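Local coordinates for protein Esterase/lipase (Lactobacillus rhamnosus, PDB 4N5H) that probably hydrolyses carboxylic esters, and may also transfer acyl groups, as an esterase of the alpha/beta hydrolase fold, at residues Asn54-Ala59 with Asn87-Leu92; Lys266-Ser271 with His278-Gln283. The protein carries 1 engineered substitution. One frame throughout, in Å; residues are numbered along the deposited sequence. Where two conformers were deposited one is given.

Contact 1 (Asn54-Ala59 with Asn87-Leu92)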
ATOM      1  N   ASN A  54       0.434 -20.828   7.160  1.00 11.03           N
ATOM      2  CA  ASN A  54       0.734 -20.388   5.823  1.00 11.21           C
ATOM      3  C   ASN A  54       1.699 -21.393   5.212  1.00 11.88           C
ATOM      4  O   ASN A  54       2.562 -21.977   5.924  1.00 12.26           O
ATOM      5  CB  ASN A  54       1.454 -19.022   5.765  1.00 11.83           C
ATOM      6  CG  ASN A  54       0.581 -17.860   6.249  1.00 11.60           C
ATOM      7  OD1 ASN A  54      -0.608 -17.869   6.223  1.00 12.62           O
ATOM      8  ND2 ASN A  54       1.249 -16.865   6.717  1.00 12.60           N
ATOM      9  N   LEU A  55       1.590 -21.491   3.897  1.00 10.69           N
ATOM     10  CA  LEU A  55       2.528 -22.263   3.051  1.00 10.81           C
ATOM     11  C   LEU A  55       3.181 -21.338   2.041  1.00 12.03           C
ATOM     12  O   LEU A  55       2.551 -20.491   1.389  1.00 11.32           O
ATOM     13  CB  LEU A  55       1.841 -23.399   2.314  1.00 10.45           C
ATOM     14  CG  LEU A  55       0.966 -24.332   3.199  1.00 11.04           C
ATOM     15  CD1 LEU A  55       0.289 -25.389   2.390  1.00 12.21           C
ATOM     16  CD2 LEU A  55       1.803 -24.968   4.303  1.00 11.19           C
ATOM     17  N   TYR A  56       4.479 -21.590   1.797  1.00 10.48           N
ATOM     18  CA  TYR A  56       5.272 -20.726   0.921  1.00 11.51           C
ATOM     19  C   TYR A  56       6.070 -21.644  -0.041  1.00 11.58           C
ATOM     20  O   TYR A  56       6.559 -22.732   0.334  1.00 11.84           O
ATOM     21  CB  TYR A  56       6.306 -19.891   1.688  1.00 12.03           C
ATOM     22  CG  TYR A  56       5.775 -19.137   2.882  1.00 11.84           C
ATOM     23  CD1 TYR A  56       5.558 -19.744   4.097  1.00 12.14           C
ATOM     24  CD2 TYR A  56       5.586 -17.755   2.788  1.00 13.93           C
ATOM     25  CE1 TYR A  56       5.098 -19.033   5.200  1.00 12.06           C
ATOM     26  CE2 TYR A  56       5.173 -17.022   3.904  1.00 15.34           C
ATOM     27  CZ  TYR A  56       4.890 -17.691   5.109  1.00 14.69           C
ATOM     28  OH  TYR A  56       4.518 -16.959   6.221  1.00 14.39           O
ATOM     29  N   TYR A  57       6.243 -21.163  -1.268  1.00 12.39           N
ATOM     30  CA  TYR A  57       6.922 -21.911  -2.310  1.00 11.58           C
ATOM     31  C   TYR A  57       7.647 -20.962  -3.293  1.00 12.46           C
ATOM     32  O   TYR A  57       7.298 -19.841  -3.495  1.00 13.57           O
ATOM     33  CB  TYR A  57       5.833 -22.564  -3.218  1.00 13.88           C
ATOM     34  CG  TYR A  57       4.743 -23.346  -2.484  1.00 13.57           C
ATOM     35  CD1 TYR A  57       3.601 -22.716  -2.088  1.00 11.76           C
ATOM     36  CD2 TYR A  57       4.842 -24.687  -2.238  1.00 16.27           C
ATOM     37  CE1 TYR A  57       2.596 -23.357  -1.454  1.00 13.11           C
ATOM     38  CE2 TYR A  57       3.828 -25.380  -1.616  1.00 14.12           C
ATOM     39  CZ  TYR A  57       2.664 -24.684  -1.220  1.00 12.62           C
ATOM     40  OH  TYR A  57       1.638 -25.382  -0.624  1.00 12.37           O
ATOM     41  N   PRO A  58       8.673 -21.526  -3.919  1.00 14.13           N
ATOM     42  CA  PRO A  58       9.253 -20.709  -5.041  1.00 17.20           C
ATOM     43  C   PRO A  58       8.207 -20.503  -6.100  1.00 17.48           C
ATOM     44  O   PRO A  58       7.365 -21.389  -6.273  1.00 18.85           O
ATOM     45  CB  PRO A  58      10.383 -21.657  -5.546  1.00 17.06           C
ATOM     46  CG  PRO A  58      10.051 -22.998  -5.047  1.00 19.69           C
ATOM     47  CD  PRO A  58       9.244 -22.870  -3.808  1.00 16.07           C
ATOM     48  N   ALA A  59       8.205 -19.355  -6.763  1.00 17.03           N
ATOM     49  CA  ALA A  59       7.260 -19.164  -7.847  1.00 18.58           C
ATOM     50  C   ALA A  59       7.416 -20.134  -8.997  1.00 21.92           C
ATOM     51  O   ALA A  59       6.399 -20.497  -9.548  1.00 26.10           O
ATOM     52  CB  ALA A  59       7.273 -17.732  -8.326  1.00 21.86           C
ATOM     53  N   ASN A  87       8.711 -12.801   5.921  1.00 11.62           N
ATOM     54  CA  ASN A  87       9.814 -12.498   4.980  1.00 11.98           C
ATOM     55  C   ASN A  87      10.900 -13.567   5.077  1.00 11.86           C
ATOM     56  O   ASN A  87      11.394 -13.986   4.057  1.00 12.56           O
ATOM     57  CB  ASN A  87      10.396 -11.124   5.230  1.00 10.42           C
ATOM     58  CG  ASN A  87       9.520 -10.042   4.573  1.00 13.41           C
ATOM     59  OD1 ASN A  87       8.502 -10.326   3.850  1.00 15.93           O
ATOM     60  ND2 ASN A  87       9.896  -8.813   4.811  1.00 14.15           N
ATOM     61  N   TYR A  88      11.179 -14.024   6.272  1.00 10.95           N
ATOM     62  CA  TYR A  88      12.162 -15.106   6.452  1.00 11.17           C
ATOM     63  C   TYR A  88      11.682 -16.365   5.770  1.00 12.20           C
ATOM     64  O   TYR A  88      12.441 -17.019   5.035  1.00 12.61           O
ATOM     65  CB  TYR A  88      12.343 -15.365   7.930  1.00 12.35           C
ATOM     66  CG  TYR A  88      13.178 -16.546   8.367  1.00 11.32           C
ATOM     67  CD1 TYR A  88      12.584 -17.639   8.966  1.00 11.96           C
ATOM     68  CD2 TYR A  88      14.557 -16.572   8.192  1.00 12.05           C
ATOM     69  CE1 TYR A  88      13.311 -18.713   9.416  1.00 11.92           C
ATOM     70  CE2 TYR A  88      15.301 -17.630   8.660  1.00 13.24           C
ATOM     71  CZ  TYR A  88      14.698 -18.676   9.326  1.00 12.55           C
ATOM     72  OH  TYR A  88      15.396 -19.740   9.835  1.00 14.43           O
ATOM     73  N   CYS A  89      10.411 -16.709   5.967  1.00 12.10           N
ATOM     74  CA  CYS A  89       9.839 -17.884   5.279  1.00 10.91           C
ATOM     75  C   CYS A  89       9.877 -17.742   3.774  1.00 12.40           C
ATOM     76  O   CYS A  89      10.187 -18.705   3.068  1.00 12.85           O
ATOM     77  CB  CYS A  89       8.439 -18.179   5.774  1.00 12.31           C
ATOM     78  SG  CYS A  89       8.367 -18.839   7.478  1.00 13.89           S
ATOM     79  N   ARG A  90       9.513 -16.562   3.237  0.50 11.73           N
ATOM     80  CA  ARG A  90       9.604 -16.374   1.783  0.50 12.14           C
ATOM     81  C   ARG A  90      11.031 -16.557   1.306  0.50 11.67           C
ATOM     82  O   ARG A  90      11.292 -17.158   0.233  0.50 12.39           O
ATOM     83  CB  ARG A  90       9.166 -14.950   1.415  0.50 12.19           C
ATOM     84  CG  ARG A  90       7.687 -14.651   1.599  0.50 13.01           C
ATOM     85  CD  ARG A  90       7.396 -13.139   1.558  0.50 14.68           C
ATOM     86  NE  ARG A  90       5.946 -12.953   1.557  0.50 13.98           N
ATOM     87  CZ  ARG A  90       5.300 -11.908   2.153  0.50 17.80           C
ATOM     88  NH1 ARG A  90       5.922 -10.905   2.734  0.50 16.75           N
ATOM     89  NH2 ARG A  90       3.991 -11.844   2.101  0.50 17.57           N
ATOM     90  N   TYR A  91      11.986 -16.013   2.062  1.00 11.73           N
ATOM     91  CA  TYR A  91      13.385 -16.192   1.661  1.00 12.79           C
ATOM     92  C   TYR A  91      13.734 -17.685   1.531  1.00 12.21           C
ATOM     93  O   TYR A  91      14.294 -18.148   0.524  1.00 12.83           O
ATOM     94  CB  TYR A  91      14.440 -15.485   2.554  1.00 12.14           C
ATOM     95  CG  TYR A  91      15.804 -15.815   2.056  1.00 12.56           C
ATOM     96  CD1 TYR A  91      16.294 -15.212   0.862  1.00 14.23           C
ATOM     97  CD2 TYR A  91      16.599 -16.759   2.709  1.00 13.63           C
ATOM     98  CE1 TYR A  91      17.516 -15.588   0.366  1.00 16.55           C
ATOM     99  CE2 TYR A  91      17.832 -17.115   2.163  1.00 14.56           C
ATOM    100  CZ  TYR A  91      18.250 -16.547   1.000  1.00 14.84           C
ATOM    101  OH  TYR A  91      19.499 -16.856   0.473  1.00 17.90           O
ATOM    102  N   LEU A  92      13.430 -18.431   2.556  1.00 10.62           N
ATOM    103  CA  LEU A  92      13.773 -19.858   2.482  1.00 11.53           C
ATOM    104  C   LEU A  92      13.086 -20.516   1.292  1.00 11.15           C
ATOM    105  O   LEU A  92      13.704 -21.293   0.567  1.00 12.76           O
ATOM    106  CB  LEU A  92      13.435 -20.535   3.803  1.00 11.47           C
ATOM    107  CG  LEU A  92      14.064 -19.997   5.060  1.00 12.81           C
ATOM    108  CD1 LEU A  92      13.529 -20.707   6.290  1.00 14.07           C
ATOM    109  CD2 LEU A  92      15.613 -20.084   4.911  1.00 13.27           C
TER

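Contact 2 (Lys266-Ser271 with His278-Gln283). With IPA (isopropyl alcohol), chain B.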
ATOM      1  N   LYS A 266      26.552 -22.059  14.211  1.00 16.68           N
ATOM      2  CA  LYS A 266      26.873 -20.841  13.427  1.00 17.04           C
ATOM      3  C   LYS A 266      26.677 -19.698  14.390  1.00 17.32           C
ATOM      4  O   LYS A 266      25.631 -19.077  14.423  1.00 15.61           O
ATOM      5  CB  LYS A 266      26.042 -20.687  12.158  1.00 18.50           C
ATOM      6  CG  LYS A 266      26.337 -19.423  11.346  1.00 23.26           C
ATOM      7  CD  LYS A 266      27.390 -19.579  10.378  1.00 26.86           C
ATOM      8  CE  LYS A 266      27.473 -18.408   9.387  1.00 23.51           C
ATOM      9  NZ  LYS A 266      28.820 -18.688   8.829  1.00 21.11           N
ATOM     10  N   LEU A 267      27.680 -19.444  15.225  1.00 15.89           N
ATOM     11  CA  LEU A 267      27.599 -18.425  16.295  1.00 16.33           C
ATOM     12  C   LEU A 267      28.526 -17.306  15.928  1.00 18.32           C
ATOM     13  O   LEU A 267      29.759 -17.517  15.812  1.00 20.77           O
ATOM     14  CB  LEU A 267      28.039 -19.050  17.616  1.00 18.36           C
ATOM     15  CG  LEU A 267      27.032 -20.059  18.175  1.00 19.21           C
ATOM     16  CD1 LEU A 267      27.706 -20.937  19.216  1.00 20.33           C
ATOM     17  CD2 LEU A 267      25.812 -19.371  18.749  1.00 21.47           C
ATOM     18  N   TRP A 268      27.982 -16.134  15.717  1.00 14.86           N
ATOM     19  CA  TRP A 268      28.759 -15.027  15.276  1.00 14.70           C
ATOM     20  C   TRP A 268      29.545 -14.426  16.471  1.00 12.87           C
ATOM     21  O   TRP A 268      28.961 -14.125  17.541  1.00 17.06           O
ATOM     22  CB  TRP A 268      27.798 -13.999  14.626  1.00 15.30           C
ATOM     23  CG  TRP A 268      27.260 -14.458  13.304  1.00 14.55           C
ATOM     24  CD1 TRP A 268      26.171 -15.283  13.061  1.00 14.14           C
ATOM     25  CD2 TRP A 268      27.831 -14.153  12.009  1.00 14.10           C
ATOM     26  NE1 TRP A 268      26.019 -15.443  11.723  1.00 15.07           N
ATOM     27  CE2 TRP A 268      26.999 -14.769  11.052  1.00 14.69           C
ATOM     28  CE3 TRP A 268      28.924 -13.379  11.583  1.00 15.19           C
ATOM     29  CZ2 TRP A 268      27.245 -14.693   9.704  1.00 13.99           C
ATOM     30  CZ3 TRP A 268      29.171 -13.305  10.216  1.00 14.90           C
ATOM     31  CH2 TRP A 268      28.338 -13.923   9.309  1.00 16.08           C
ATOM     32  N   PRO A 269      30.812 -14.071  16.232  1.00 16.29           N
ATOM     33  CA  PRO A 269      31.569 -13.372  17.293  1.00 15.66           C
ATOM     34  C   PRO A 269      31.179 -11.913  17.453  1.00 16.62           C
ATOM     35  O   PRO A 269      30.719 -11.250  16.501  1.00 15.66           O
ATOM     36  CB  PRO A 269      33.009 -13.494  16.787  1.00 16.15           C
ATOM     37  CG  PRO A 269      32.908 -13.497  15.348  1.00 17.73           C
ATOM     38  CD  PRO A 269      31.603 -14.237  14.987  1.00 17.26           C
ATOM     39  N   ALA A 270      31.459 -11.352  18.603  1.00 16.64           N
ATOM     40  CA  ALA A 270      31.173  -9.949  18.856  1.00 18.19           C
ATOM     41  C   ALA A 270      31.838  -9.026  17.861  1.00 15.44           C
ATOM     42  O   ALA A 270      31.281  -8.010  17.489  1.00 16.51           O
ATOM     43  CB  ALA A 270      31.525  -9.547  20.287  1.00 20.52           C
ATOM     44  N   SER A 271      33.003  -9.434  17.391  1.00 17.29           N
ATOM     45  CA  SER A 271      33.765  -8.671  16.406  1.00 17.31           C
ATOM     46  C   SER A 271      33.051  -8.523  15.083  1.00 16.61           C
ATOM     47  O   SER A 271      33.359  -7.588  14.306  1.00 16.72           O
ATOM     48  CB  SER A 271      35.156  -9.340  16.217  1.00 18.94           C
ATOM     49  OG  SER A 271      35.044 -10.634  15.702  1.00 18.90           O
ATOM     50  N   HIS A 278      19.796 -10.275  18.515  1.00 12.57           N
ATOM     51  CA  HIS A 278      18.855 -11.395  18.643  1.00 13.13           C
ATOM     52  C   HIS A 278      18.083 -11.542  17.378  1.00 13.83           C
ATOM     53  O   HIS A 278      17.503 -10.601  16.867  1.00 12.61           O
ATOM     54  CB  HIS A 278      17.899 -11.035  19.811  1.00 13.11           C
ATOM     55  CG  HIS A 278      16.959 -12.120  20.187  1.00 14.70           C
ATOM     56  ND1 HIS A 278      17.400 -13.322  20.695  1.00 14.42           N
ATOM     57  CD2 HIS A 278      15.609 -12.158  20.221  1.00 17.50           C
ATOM     58  CE1 HIS A 278      16.348 -14.092  20.931  1.00 16.13           C
ATOM     59  NE2 HIS A 278      15.257 -13.393  20.715  1.00 16.53           N
ATOM     60  N   VAL A 279      18.065 -12.767  16.889  1.00 13.02           N
ATOM     61  CA  VAL A 279      17.336 -13.228  15.741  1.00 12.45           C
ATOM     62  C   VAL A 279      17.488 -12.376  14.485  1.00 13.16           C
ATOM     63  O   VAL A 279      16.557 -12.247  13.702  1.00 12.30           O
ATOM     64  CB  VAL A 279      15.838 -13.530  16.020  1.00 11.90           C
ATOM     65  CG1 VAL A 279      15.710 -14.582  17.135  1.00 13.18           C
ATOM     66  CG2 VAL A 279      15.025 -12.326  16.312  1.00 13.88           C
ATOM     67  N   PHE A 280      18.683 -11.836  14.266  1.00 12.62           N
ATOM     68  CA  PHE A 280      18.879 -10.861  13.165  1.00 12.28           C
ATOM     69  C   PHE A 280      18.606 -11.486  11.812  1.00 12.31           C
ATOM     70  O   PHE A 280      18.066 -10.823  10.937  1.00 12.52           O
ATOM     71  CB  PHE A 280      20.306 -10.236  13.188  1.00 11.84           C
ATOM     72  CG  PHE A 280      21.350 -11.196  12.683  1.00 12.61           C
ATOM     73  CD1 PHE A 280      21.613 -11.330  11.323  1.00 12.06           C
ATOM     74  CD2 PHE A 280      22.078 -12.027  13.586  1.00 13.75           C
ATOM     75  CE1 PHE A 280      22.542 -12.291  10.879  1.00 11.98           C
ATOM     76  CE2 PHE A 280      23.017 -12.927  13.171  1.00 12.43           C
ATOM     77  CZ  PHE A 280      23.263 -13.085  11.770  1.00 13.14           C
ATOM     78  N   ASN A 281      18.919 -12.751  11.692  1.00 11.70           N
ATOM     79  CA  ASN A 281      18.768 -13.472  10.386  1.00 11.63           C
ATOM     80  C   ASN A 281      17.357 -13.818   9.962  1.00 11.04           C
ATOM     81  O   ASN A 281      17.077 -14.114   8.812  1.00 13.28           O
ATOM     82  CB  ASN A 281      19.692 -14.670  10.308  1.00 11.90           C
ATOM     83  CG  ASN A 281      19.387 -15.690  11.356  1.00 12.98           C
ATOM     84  OD1 ASN A 281      19.484 -15.371  12.565  1.00 13.40           O
ATOM     85  ND2 ASN A 281      18.896 -16.821  10.969  1.00 12.47           N
ATOM     86  N   VAL A 282      16.484 -13.787  10.932  1.00 11.00           N
ATOM     87  CA  VAL A 282      15.046 -13.895  10.754  1.00 12.23           C
ATOM     88  C   VAL A 282      14.389 -12.504  10.482  1.00 12.74           C
ATOM     89  O   VAL A 282      13.510 -12.344   9.587  1.00 13.31           O
ATOM     90  CB  VAL A 282      14.377 -14.483  11.997  1.00 11.93           C
ATOM     91  CG1 VAL A 282      12.848 -14.583  11.855  1.00 13.15           C
ATOM     92  CG2 VAL A 282      14.906 -15.913  12.220  1.00 12.44           C
ATOM     93  N   GLN A 283      14.816 -11.496  11.231  1.00 12.70           N
ATOM     94  CA  GLN A 283      14.264 -10.150  11.073  1.00 11.46           C
ATOM     95  C   GLN A 283      14.712  -9.417   9.828  1.00 13.13           C
ATOM     96  O   GLN A 283      13.911  -8.656   9.294  1.00 13.27           O
ATOM     97  CB  GLN A 283      14.579  -9.290  12.286  1.00 13.59           C
ATOM     98  CG  GLN A 283      13.911  -9.803  13.515  1.00 15.36           C
ATOM     99  CD  GLN A 283      14.219  -8.898  14.745  1.00 15.18           C
ATOM    100  OE1 GLN A 283      15.219  -8.172  14.804  1.00 16.99           O
ATOM    101  NE2 GLN A 283      13.194  -8.862  15.650  1.00 18.36           N
TER
HETATM  102  C1  IPA B 401      32.029 -16.290  10.763  1.00 37.65           C
HETATM  103  C2  IPA B 401      31.049 -17.197  11.567  1.00 40.95           C
HETATM  104  C3  IPA B 401      29.783 -16.559  11.889  1.00 37.94           C
HETATM  105  O2  IPA B 401      30.500 -18.291  10.876  1.00 32.31           O

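Contact 1 (Asn54-Ala59 with Asn87-Leu92)
It is the methylene of Cys-89, rather than its sulfur, that sits over the ring of Tyr-56. CB lies 3.6 Å from the centroid of the Tyr-56 ring and only 15° off the ring normal, a CH-pi contact, and its closest ring atom is CE1, 3.5 Å from Cys-89 CB. The thiol reaches the same ring more obliquely: SG is 4.6 Å from the centroid and 36° off the normal. This sulfur-aromatic contact follows from the first torsion of Cys-89, which sets SG anti to the carbonyl carbon (chi1 -71°) and carries it out past the CE1 side of the ring. On the next helical residue the aliphatic part of Arg-90 approaches the other long side of the tyrosine, CG standing 3.9 Å from Tyr-56 CD2. Arg-90 is modelled in two conformers, however, so this approach and the bond from its NH1 to Asn-87 OD1 are both doubtful.

The Tyr-56/Cys-89 pair joins strand 52-58, which runs antiparallel between strands 35-42 and 98-102, to helix 86-94, which lies in the beta-alpha-beta crossover between the parallel strands 66-72 and 98-102 of the alpha/beta hydrolase sheet. At the far end of the ring, Asn-54 ND2 gives Tyr-56 OH a nearly straight but weak hydrogen bond of 3.3 Å. That amide is itself held by Arg-82, Asn-83 and the backbone N of Glu-40.

No hydrogen bond crosses between the two segments, so strand and helix meet here through dispersion and CH-pi contact, while the weak bond to the tyrosine hydroxyl comes from within strand 52-58.

Contact 2 (Lys266-Ser271 with His278-Gln283)
Phe-280 points the CZ end of its ring into one face of the Trp-268 indole, CZ coming 3.6 Å from Trp-268 NE1. The stack is T-shaped: the phenyl and the five-membered ring have centroids 5.3 Å apart and planes at 82°. Over the opposite face of the indole lies the methyl C3 of an isopropyl alcohol, probably from the crystallisation liquor; its approach to Trp-268 CD2, 3.1 Å, is short enough to make the exact placing doubtful. The alcohol's O2 receives a 2.7 Å hydrogen bond from Lys-266 NZ, which is also salt-bridged to Glu-292 and Glu-296. Trp-268 NE1 is hydrogen-bonded to Thr-293 OG1 on helix 288-311, which, with Phe-280 against one face, would limit the turning of the indole.

The two residues stand on either side of the loop that follows strand 263-268, the place where alpha/beta hydrolases carry their catalytic histidine. His-278 bonds Asp-243 through ND1 and Ser-146 through NE2, a geometry consistent with a Ser-His-Asp triad. An alanine in place of Trp-268 would probably leave the Phe-280 edge without the face it meets and Thr-293 without its indole partner.

Phe-280 CG lies between its backbone N and carbonyl carbon (chi1 75°), a torsion that brings CZ against the indole face. Just before it, Val-279 is the N-cap residue, its O accepting from the backbone N of both Val-282 and Gln-283.

In the fold
Contacts 1 and 2 lie 21 Å apart between centres and follow one another along the chain, yet both reach the same sheet, contact 1 through strand 52-58 and contact 2 through strand 263-268. They also touch directly by packing: Tyr-88 CD2 of helix 86-94 is 3.6 Å from Asn-281 O, and Tyr-88 CB is 3.6 Å from Val-282 O. Helix 288-311 is shared as well, since Tyr-88 packs on Asn-294 and Met-297 while Asn-281 ND2 is hydrogen-bonded to Asn-294 OD1. Contact 2 is the one that holds a residue of the probable triad, His-278; helix 86-94 of contact 1 abuts the short helix 280-283 that follows this histidine.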